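PDB 1XP4: D-alanyl-D-alanine carboxypeptidase from Streptococcus pneumoniae R6, which probably removes the terminal D-alanine from peptidoglycan precursor peptides as a serine-type D-Ala-D-Ala carboxypeptidase of the S11 family, acting in cell wall biosynthesis. Local coordinates for residues E95-E98 against A99-S103; A129-E133 against W134-D138; T145-N148 against N149-G153; L315-R318 against V319-S323. All coordinates share one frame; numbering follows the deposited sequence.

Interaction 1 of 4, residues E95-E98 against A99-S103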
loop_
_atom_site.group_PDB
_atom_site.type_symbol
_atom_site.label_atom_id
_atom_site.label_comp_id
_atom_site.label_asym_id
_atom_site.label_seq_id
_atom_site.Cartn_x
_atom_site.Cartn_y
_atom_site.Cartn_z
ATOM N N GLU A 95 17.866 -10.065 -3.020
ATOM C CA GLU A 95 17.632 -10.795 -4.252
ATOM C C GLU A 95 16.243 -11.423 -4.268
ATOM O O GLU A 95 15.515 -11.316 -5.260
ATOM C CB GLU A 95 18.718 -11.857 -4.446
ATOM C CG GLU A 95 20.105 -11.250 -4.560
ATOM C CD GLU A 95 21.156 -12.245 -5.001
ATOM O OE1 GLU A 95 21.408 -13.225 -4.259
ATOM O OE2 GLU A 95 21.733 -12.040 -6.097
ATOM N N LEU A 96 15.869 -12.064 -3.166
ATOM C CA LEU A 96 14.554 -12.687 -3.072
ATOM C C LEU A 96 13.462 -11.623 -3.071
ATOM O O LEU A 96 12.414 -11.786 -3.697
ATOM C CB LEU A 96 14.466 -13.534 -1.808
ATOM C CG LEU A 96 15.447 -14.702 -1.770
ATOM C CD1 LEU A 96 15.336 -15.409 -0.431
ATOM C CD2 LEU A 96 15.153 -15.657 -2.924
ATOM N N LEU A 97 13.715 -10.529 -2.366
ATOM C CA LEU A 97 12.762 -9.437 -2.301
ATOM C C LEU A 97 12.474 -8.933 -3.712
ATOM O O LEU A 97 11.323 -8.706 -4.088
ATOM C CB LEU A 97 13.339 -8.299 -1.468
ATOM C CG LEU A 97 12.495 -7.816 -0.295
ATOM C CD1 LEU A 97 13.221 -6.655 0.370
ATOM C CD2 LEU A 97 11.117 -7.396 -0.777
ATOM N N GLU A 98 13.531 -8.756 -4.488
ATOM C CA GLU A 98 13.392 -8.281 -5.849
ATOM C C GLU A 98 12.637 -9.342 -6.652
ATOM O O GLU A 98 11.708 -9.020 -7.391
ATOM C CB GLU A 98 14.779 -8.025 -6.453
ATOM C CG GLU A 98 14.809 -6.988 -7.568
ATOM C CD GLU A 98 15.784 -5.854 -7.284
ATOM O OE1 GLU A 98 15.730 -5.280 -6.177
ATOM O OE2 GLU A 98 16.600 -5.526 -8.170
ATOM N N ALA A 99 13.028 -10.605 -6.493
ATOM C CA ALA A 99 12.378 -11.705 -7.203
ATOM C C ALA A 99 10.894 -11.815 -6.824
ATOM O O ALA A 99 10.045 -12.095 -7.675
ATOM C CB ALA A 99 13.093 -13.009 -6.909
ATOM N N THR A 100 10.587 -11.585 -5.550
ATOM C CA THR A 100 9.213 -11.657 -5.064
ATOM C C THR A 100 8.310 -10.568 -5.643
ATOM O O THR A 100 7.270 -10.859 -6.235
ATOM C CB THR A 100 9.155 -11.557 -3.513
ATOM O OG1 THR A 100 9.730 -12.731 -2.931
ATOM C CG2 THR A 100 7.726 -11.438 -3.030
ATOM N N LEU A 101 8.707 -9.314 -5.475
ATOM C CA LEU A 101 7.897 -8.200 -5.943
ATOM C C LEU A 101 7.866 -7.977 -7.447
ATOM O O LEU A 101 6.842 -7.575 -7.994
ATOM C CB LEU A 101 8.350 -6.919 -5.247
ATOM C CG LEU A 101 8.097 -6.878 -3.739
ATOM C CD1 LEU A 101 8.801 -5.688 -3.119
ATOM C CD2 LEU A 101 6.605 -6.810 -3.488
ATOM N N VAL A 102 8.978 -8.242 -8.120
ATOM C CA VAL A 102 9.049 -8.032 -9.559
ATOM C C VAL A 102 8.537 -9.191 -10.413
ATOM O O VAL A 102 7.837 -8.975 -11.405
ATOM C CB VAL A 102 10.494 -7.717 -9.983
ATOM C CG1 VAL A 102 10.561 -7.519 -11.489
ATOM C CG2 VAL A 102 10.988 -6.476 -9.249
ATOM N N SER A 103 8.878 -10.416 -10.027
ATOM C CA SER A 103 8.469 -11.588 -10.790
ATOM C C SER A 103 7.444 -12.479 -10.086
ATOM O O SER A 103 7.000 -13.489 -10.637
ATOM C CB SER A 103 9.704 -12.408 -11.134
ATOM O OG SER A 103 10.696 -11.565 -11.682
#
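Thr100 folds back on the carbonyl of Leu96, one turn earlier in helix 93-103. Its CB packs 3.3 Å from Leu96 O and lies nearly as close to the carbonyl oxygen of Leu97. One bond further out the hydroxyl OG1 donates to Leu96 O over 2.9 Å. A first torsion of -68° sets OG1 beside the backbone N, opposite the carbonyl carbon, and so swings the hydroxyl back toward the preceding turn. The other branch, CG2, is directed away from the backbone N. Leu96 O therefore accepts twice: the backbone N of Thr100 arrives almost in line with the C=O bond, whereas OG1 stands well above the carbonyl plane, 46° out of it. Two donors from a single residue thus share the carbonyl oxygen of the buried Leu96.

The regular helix ladder runs on around this pair. Ala99 N bonds to Glu95 O at 2.9 Å, Leu101 N to Leu97 O at 3.0 Å and Val102 N to Glu98 O at 2.9 Å. Leu97 and Leu101 lie alongside each other, pointing the same way, with CD2 of Leu97 3.7 Å from CD1 of Leu101; both side chains also rest on Val48 of helix 44-57. Away from that apolar side, the carboxylate of Glu98 forms a salt bridge with Lys193.

Thr100 also touches Lys44, the predicted proton acceptor. This is a largely buried helix ending just before Ser104, whose Ser-Ala-Asn sequence is consistent with the second active-site motif, SxN, of penicillin-binding proteins.

Interaction 2 of 4, residues A129-E133 against W134-D138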
loop_
_atom_site.group_PDB
_atom_site.type_symbol
_atom_site.label_atom_id
_atom_site.label_comp_id
_atom_site.label_asym_id
_atom_site.label_seq_id
_atom_site.Cartn_x
_atom_site.Cartn_y
_atom_site.Cartn_z
ATOM N N ALA A 129 -1.505 -12.037 12.652
ATOM C CA ALA A 129 -1.437 -11.107 13.761
ATOM C C ALA A 129 -1.343 -9.689 13.250
ATOM O O ALA A 129 -2.061 -8.803 13.721
ATOM C CB ALA A 129 -0.246 -11.425 14.636
ATOM N N LYS A 130 -0.451 -9.481 12.284
ATOM C CA LYS A 130 -0.244 -8.166 11.693
ATOM C C LYS A 130 -1.550 -7.605 11.130
ATOM O O LYS A 130 -1.865 -6.432 11.322
ATOM C CB LYS A 130 0.809 -8.252 10.588
ATOM C CG LYS A 130 1.100 -6.930 9.903
ATOM C CD LYS A 130 1.528 -5.846 10.896
ATOM C CE LYS A 130 2.894 -6.124 11.528
ATOM N NZ LYS A 130 3.370 -4.966 12.351
ATOM N N LEU A 131 -2.315 -8.436 10.431
ATOM C CA LEU A 131 -3.571 -7.962 9.882
ATOM C C LEU A 131 -4.507 -7.506 11.003
ATOM O O LEU A 131 -5.195 -6.494 10.868
ATOM C CB LEU A 131 -4.240 -9.054 9.034
ATOM C CG LEU A 131 -3.577 -9.426 7.698
ATOM C CD1 LEU A 131 -4.446 -10.440 6.970
ATOM C CD2 LEU A 131 -3.401 -8.197 6.830
ATOM N N LEU A 132 -4.530 -8.242 12.112
ATOM C CA LEU A 132 -5.398 -7.878 13.229
ATOM C C LEU A 132 -4.987 -6.543 13.824
ATOM O O LEU A 132 -5.824 -5.799 14.327
ATOM C CB LEU A 132 -5.372 -8.960 14.305
ATOM C CG LEU A 132 -6.094 -10.251 13.918
ATOM C CD1 LEU A 132 -5.949 -11.283 15.019
ATOM C CD2 LEU A 132 -7.559 -9.944 13.654
ATOM N N GLU A 133 -3.692 -6.250 13.778
ATOM C CA GLU A 133 -3.169 -4.986 14.279
ATOM C C GLU A 133 -3.765 -3.861 13.445
ATOM O O GLU A 133 -4.224 -2.848 13.964
ATOM C CB GLU A 133 -1.659 -4.936 14.110
ATOM C CG GLU A 133 -0.861 -5.188 15.344
ATOM C CD GLU A 133 0.615 -5.020 15.074
ATOM O OE1 GLU A 133 0.991 -3.987 14.478
ATOM O OE2 GLU A 133 1.397 -5.918 15.455
ATOM N N TRP A 134 -3.735 -4.058 12.134
ATOM C CA TRP A 134 -4.244 -3.084 11.195
ATOM C C TRP A 134 -5.763 -2.949 11.192
ATOM O O TRP A 134 -6.318 -2.160 10.431
ATOM C CB TRP A 134 -3.743 -3.429 9.794
ATOM C CG TRP A 134 -2.247 -3.316 9.643
ATOM C CD1 TRP A 134 -1.415 -2.480 10.335
ATOM C CD2 TRP A 134 -1.427 -3.990 8.678
ATOM N NE1 TRP A 134 -0.131 -2.580 9.856
ATOM C CE2 TRP A 134 -0.107 -3.493 8.836
ATOM C CE3 TRP A 134 -1.674 -4.944 7.683
ATOM C CZ2 TRP A 134 0.961 -3.939 8.044
ATOM C CZ3 TRP A 134 -0.615 -5.384 6.896
ATOM C CH2 TRP A 134 0.686 -4.875 7.078
ATOM N N GLY A 135 -6.443 -3.711 12.033
ATOM C CA GLY A 135 -7.887 -3.604 12.074
ATOM C C GLY A 135 -8.605 -4.459 11.051
ATOM O O GLY A 135 -9.815 -4.326 10.866
ATOM N N ILE A 136 -7.870 -5.329 10.374
ATOM C CA ILE A 136 -8.483 -6.207 9.390
ATOM C C ILE A 136 -8.779 -7.507 10.121
ATOM O O ILE A 136 -7.866 -8.228 10.504
ATOM C CB ILE A 136 -7.527 -6.481 8.211
ATOM C CG1 ILE A 136 -7.181 -5.160 7.519
ATOM C CG2 ILE A 136 -8.162 -7.477 7.240
ATOM C CD1 ILE A 136 -6.131 -5.286 6.460
ATOM N N GLN A 137 -10.056 -7.805 10.315
ATOM C CA GLN A 137 -10.429 -9.013 11.033
ATOM C C GLN A 137 -11.296 -9.964 10.231
ATOM O O GLN A 137 -11.945 -10.844 10.793
ATOM C CB GLN A 137 -11.127 -8.635 12.344
ATOM C CG GLN A 137 -12.109 -7.474 12.213
ATOM C CD GLN A 137 -12.573 -6.938 13.560
ATOM O OE1 GLN A 137 -11.763 -6.498 14.378
ATOM N NE2 GLN A 137 -13.884 -6.973 13.795
ATOM N N ASP A 138 -11.296 -9.806 8.917
ATOM C CA ASP A 138 -12.098 -10.676 8.074
ATOM C C ASP A 138 -11.229 -11.439 7.077
ATOM O O ASP A 138 -11.736 -12.101 6.172
ATOM C CB ASP A 138 -13.158 -9.845 7.348
ATOM C CG ASP A 138 -12.569 -8.894 6.318
ATOM O OD1 ASP A 138 -11.394 -8.487 6.477
ATOM O OD2 ASP A 138 -13.295 -8.544 5.358
HETATM O O HOH W 1 2.427 -2.092 12.193
#
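The ammonium nitrogen of Lys130, whose aliphatic chain lies over the indole of Trp134, is gripped by several partners. Glu133 OE1, within the same turn, makes a salt bridge with NZ at 3.3 Å, weak as a hydrogen bond; a water accepts from NZ at 3.0 Å and weakly from Trp134 NE1; and Glu53 forms a further salt bridge. Bends at the second and third torsions (56° and 68°) lay the lysine methylenes across the ring. CG sits over the six-membered ring, 3.5 Å from its centroid, a CH-pi contact, while CD is displaced toward the rim on that face. Leu131 CD2 meets the indole obliquely, 3.8 Å from Trp134 CE3, and also touches Ile136 CD1 at 4.0 Å.

The backbone closes the helix in a Schellman motif. Ile136 N bonds to Leu131 O at 3.0 Å and Gly135 N to Leu132 O at 3.2 Å, with Gly135 at positive phi.

Helix 120-133 ends against two others: Lys130 and Leu131 pack on helix 44-57, where Tyr49 meets Trp134 edge-to-face, and Leu131, Trp134 and Ile136 reach helix 170-183.

Interaction 3 of 4, residues T145-N148 against N149-G153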
loop_
_atom_site.group_PDB
_atom_site.type_symbol
_atom_site.label_atom_id
_atom_site.label_comp_id
_atom_site.label_asym_id
_atom_site.label_seq_id
_atom_site.Cartn_x
_atom_site.Cartn_y
_atom_site.Cartn_z
ATOM N N THR A 145 2.313 -17.051 -0.143
ATOM C CA THR A 145 2.436 -16.781 -1.570
ATOM C C THR A 145 1.187 -16.293 -2.279
ATOM O O THR A 145 1.242 -15.344 -3.053
ATOM C CB THR A 145 2.951 -18.025 -2.308
ATOM O OG1 THR A 145 2.023 -19.098 -2.128
ATOM C CG2 THR A 145 4.296 -18.455 -1.749
ATOM N N GLY A 146 0.060 -16.939 -2.021
ATOM C CA GLY A 146 -1.164 -16.538 -2.684
ATOM C C GLY A 146 -1.621 -17.667 -3.582
ATOM O O GLY A 146 -2.700 -17.611 -4.169
ATOM N N LEU A 147 -0.788 -18.696 -3.699
ATOM C CA LEU A 147 -1.130 -19.861 -4.505
ATOM C C LEU A 147 -2.290 -20.591 -3.820
ATOM O O LEU A 147 -2.664 -20.281 -2.682
ATOM C CB LEU A 147 0.044 -20.838 -4.578
ATOM C CG LEU A 147 1.411 -20.452 -5.119
ATOM C CD1 LEU A 147 2.465 -21.321 -4.438
ATOM C CD2 LEU A 147 1.444 -20.635 -6.614
ATOM N N ASN A 148 -2.848 -21.570 -4.519
ATOM C CA ASN A 148 -3.911 -22.374 -3.959
ATOM C C ASN A 148 -3.179 -23.532 -3.285
ATOM O O ASN A 148 -2.105 -23.932 -3.739
ATOM C CB ASN A 148 -4.820 -22.868 -5.077
ATOM C CG ASN A 148 -5.987 -23.670 -4.564
ATOM O OD1 ASN A 148 -5.867 -24.870 -4.322
ATOM N ND2 ASN A 148 -7.129 -23.011 -4.381
ATOM N N ASN A 149 -3.730 -24.064 -2.201
ATOM C CA ASN A 149 -3.072 -25.164 -1.509
ATOM C C ASN A 149 -2.852 -26.419 -2.363
ATOM O O ASN A 149 -1.878 -27.148 -2.166
ATOM C CB ASN A 149 -3.851 -25.532 -0.248
ATOM C CG ASN A 149 -3.622 -24.553 0.886
ATOM O OD1 ASN A 149 -2.603 -23.862 0.929
ATOM N ND2 ASN A 149 -4.559 -24.506 1.827
ATOM N N GLU A 150 -3.746 -26.679 -3.311
ATOM C CA GLU A 150 -3.598 -27.858 -4.159
ATOM C C GLU A 150 -2.256 -27.816 -4.870
ATOM O O GLU A 150 -1.774 -28.840 -5.352
ATOM C CB GLU A 150 -4.713 -27.934 -5.209
ATOM C CG GLU A 150 -6.131 -27.902 -4.642
ATOM C CD GLU A 150 -7.197 -28.116 -5.713
ATOM O OE1 GLU A 150 -6.919 -27.808 -6.895
ATOM O OE2 GLU A 150 -8.312 -28.578 -5.370
ATOM N N THR A 151 -1.661 -26.627 -4.939
ATOM C CA THR A 151 -0.370 -26.450 -5.597
ATOM C C THR A 151 0.745 -26.757 -4.615
ATOM O O THR A 151 1.869 -27.049 -5.011
ATOM C CB THR A 151 -0.166 -24.995 -6.087
ATOM O OG1 THR A 151 -1.222 -24.631 -6.982
ATOM C CG2 THR A 151 1.169 -24.860 -6.810
ATOM N N LEU A 152 0.423 -26.686 -3.330
ATOM C CA LEU A 152 1.401 -26.930 -2.288
ATOM C C LEU A 152 1.369 -28.357 -1.761
ATOM O O LEU A 152 2.076 -28.679 -0.810
ATOM C CB LEU A 152 1.164 -25.964 -1.131
ATOM C CG LEU A 152 1.047 -24.496 -1.527
ATOM C CD1 LEU A 152 0.824 -23.645 -0.291
ATOM C CD2 LEU A 152 2.310 -24.078 -2.250
ATOM N N GLY A 153 0.547 -29.207 -2.365
ATOM C CA GLY A 153 0.463 -30.580 -1.904
ATOM C C GLY A 153 0.306 -30.711 -0.395
ATOM O O GLY A 153 -0.685 -30.259 0.184
HETATM O O HOH W 2 -2.716 -21.798 -7.243
#
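An Asx turn at Asn148 starts a short helical bend in the loop between helix 120-133 and strand 167-168. Its side-chain oxygen OD1 accepts from the backbone N of Glu150 at 3.0 Å, with an N-H...O angle of 161° and the donor tilted moderately from the amide plane. The first torsion of Asn148, -178°, turns CG away from its own backbone N and beside its carbonyl carbon, which puts the amide near the peptide that follows. There OD1 also lies against the CG methylene of Glu150. The two side chains run alongside, pointing the same way, yet their amide and carboxylate planes stand 75° apart. ND2 of the same amide bonds to Asp163 O and Glu165 OE2, which fixes its rotation from the other end.

The chain from Asn149 to Thr151 coils in a helix-like way but lacks the regular bonding of a helix. A water accepts from Asn148 N at 2.7 Å and bonds with Thr151 OG1 at 3.2 Å, bridging Asn148 to Thr151 across the bend. An ST turn precedes it, in which Leu147 N donates to Thr145 OG1 at 3.2 Å, while Thr145 O accepts from Lys44 NZ, the predicted proton acceptor of the active site. The side chains of Leu147 and Leu152 cross at an angle, with CD1 of Leu147 3.5 Å from CD2 of Leu152.

Interaction 4 of 4, residues L315-R318 against V319-S323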
loop_
_atom_site.group_PDB
_atom_site.type_symbol
_atom_site.label_atom_id
_atom_site.label_comp_id
_atom_site.label_asym_id
_atom_site.label_seq_id
_atom_site.Cartn_x
_atom_site.Cartn_y
_atom_site.Cartn_z
ATOM N N LEU A 315 -5.883 19.555 -0.167
ATOM C CA LEU A 315 -7.010 18.708 0.211
ATOM C C LEU A 315 -7.634 18.145 -1.052
ATOM O O LEU A 315 -7.567 18.769 -2.113
ATOM C CB LEU A 315 -8.079 19.513 0.944
ATOM C CG LEU A 315 -7.732 20.257 2.227
ATOM C CD1 LEU A 315 -8.977 20.930 2.697
ATOM C CD2 LEU A 315 -7.210 19.318 3.290
ATOM N N ILE A 316 -8.235 16.966 -0.940
ATOM C CA ILE A 316 -8.897 16.364 -2.084
ATOM C C ILE A 316 -10.237 17.079 -2.209
ATOM O O ILE A 316 -10.919 17.290 -1.211
ATOM C CB ILE A 316 -9.165 14.868 -1.870
ATOM C CG1 ILE A 316 -7.888 14.161 -1.447
ATOM C CG2 ILE A 316 -9.670 14.245 -3.165
ATOM C CD1 ILE A 316 -8.062 12.674 -1.344
ATOM N N GLU A 317 -10.611 17.463 -3.424
ATOM C CA GLU A 317 -11.877 18.152 -3.642
ATOM C C GLU A 317 -12.526 17.658 -4.932
ATOM O O GLU A 317 -11.875 17.575 -5.977
ATOM C CB GLU A 317 -11.649 19.668 -3.718
ATOM C CG GLU A 317 -12.924 20.500 -3.882
ATOM C CD GLU A 317 -12.638 21.994 -4.042
ATOM O OE1 GLU A 317 -11.754 22.345 -4.855
ATOM O OE2 GLU A 317 -13.303 22.817 -3.368
ATOM N N ARG A 318 -13.804 17.307 -4.853
ATOM C CA ARG A 318 -14.565 17.135 -6.051
ATOM C C ARG A 318 -14.594 18.449 -6.863
ATOM O O ARG A 318 -14.445 19.553 -6.348
ATOM C CB ARG A 318 -15.943 16.656 -5.652
ATOM C CG ARG A 318 -16.324 15.336 -6.309
ATOM C CD ARG A 318 -17.749 14.919 -5.950
ATOM N NE ARG A 318 -17.999 13.561 -6.397
ATOM C CZ ARG A 318 -17.892 12.608 -5.469
ATOM N NH1 ARG A 318 -17.606 12.923 -4.234
ATOM N NH2 ARG A 318 -18.125 11.342 -5.790
ATOM N N VAL A 319 -14.629 18.329 -8.193
ATOM C CA VAL A 319 -14.616 19.540 -9.008
ATOM C C VAL A 319 -16.025 19.940 -9.468
ATOM O O VAL A 319 -16.743 19.160 -10.068
ATOM C CB VAL A 319 -13.763 19.288 -10.281
ATOM C CG1 VAL A 319 -12.641 18.285 -10.037
ATOM C CG2 VAL A 319 -14.588 18.812 -11.457
ATOM N N GLY A 320 -16.414 21.198 -9.101
ATOM C CA GLY A 320 -17.807 21.495 -9.479
ATOM C C GLY A 320 -18.772 21.731 -8.295
ATOM O O GLY A 320 -19.902 22.178 -8.416
ATOM N N ASN A 321 -18.251 21.535 -7.074
ATOM C CA ASN A 321 -19.160 21.252 -5.939
ATOM C C ASN A 321 -19.646 22.557 -5.320
ATOM O O ASN A 321 -18.887 23.453 -5.044
ATOM C CB ASN A 321 -18.305 20.545 -4.866
ATOM C CG ASN A 321 -17.872 19.168 -5.304
ATOM O OD1 ASN A 321 -18.599 18.442 -5.959
ATOM N ND2 ASN A 321 -16.673 18.774 -4.841
ATOM N N GLN A 322 -20.975 22.630 -5.044
ATOM C CA GLN A 322 -21.488 23.914 -4.505
ATOM C C GLN A 322 -20.434 24.369 -3.480
ATOM O O GLN A 322 -19.423 23.716 -3.380
ATOM C CB GLN A 322 -22.833 23.616 -3.812
ATOM C CG GLN A 322 -23.991 23.170 -4.739
ATOM C CD GLN A 322 -25.312 22.919 -4.029
ATOM O OE1 GLN A 322 -26.317 22.563 -4.623
ATOM N NE2 GLN A 322 -25.312 23.231 -2.717
ATOM N N SER A 323 -20.520 25.563 -2.831
ATOM C CA SER A 323 -19.340 26.036 -2.095
ATOM C C SER A 323 -19.091 25.100 -0.857
ATOM O O SER A 323 -19.001 23.880 -0.934
ATOM C CB SER A 323 -19.746 27.417 -1.493
ATOM O OG SER A 323 -21.177 27.573 -1.434
#
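Van der Waals contact dominates where Arg318, the last residue of strand 313-318, meets Asn321 of the loop. The placement of the whole Asn321 amide is doubtful at this resolution, because ND2 is crowded against Arg318 CB. The two side chains pass at a slant. As modelled, OD1 of Asn321 lies 3.6 Å from CD of Arg318 and 3.9 Å from its CG, and so touches the aliphatic part of the arginine instead of its charged end. Val319 turns its CG1 back over the preceding peptide, 3.7 Å from Arg318 C and 4.2 Å from Glu317 O.

As for polar interactions, none bonds the strand end to the loop. The arginine chain is extended from CG to NE, with chi2 -177° and chi3 -170°, which carries the guanidinium away from the loop to a salt bridge between NH1 and Asp355. Glu317 makes a long, weak ion pair with Arg281.

Backbone pairing lies to the side: strand 313-318 runs antiparallel to strand 278-284 in the C-terminal domain, with Leu315 bonded to Arg281 and Glu317 to Thr279. Arg318 also packs on Phe278 and Val319 on Thr279.

Gly320 and Ser323 are poorly ordered. With no polar bond between the segments and van der Waals contacts in their place, the 319-323 loop is probably held loosely, while the charge of Arg318 is directed away from the loop, to Asp355.

From the N terminus the four contacts come in series; none nests within or crosses another, and each joins two segments that follow one another without a gap. Interaction 1 spans the final turns of helix 93-103. Interaction 2 closes the end of helix 120-133 and turns the chain into the long loop before strand 167-168, and interaction 3 makes a tight bend further along that loop. Interactions 1 and 3 approach to about 8 Å between nearest atoms, and both reach Lys44, from a helix and a loop respectively. Interaction 2 packs further along helix 44-57. Interaction 4, centred about 41 Å from the centre of interaction 1, marks the end of a strand in the C-terminal domain.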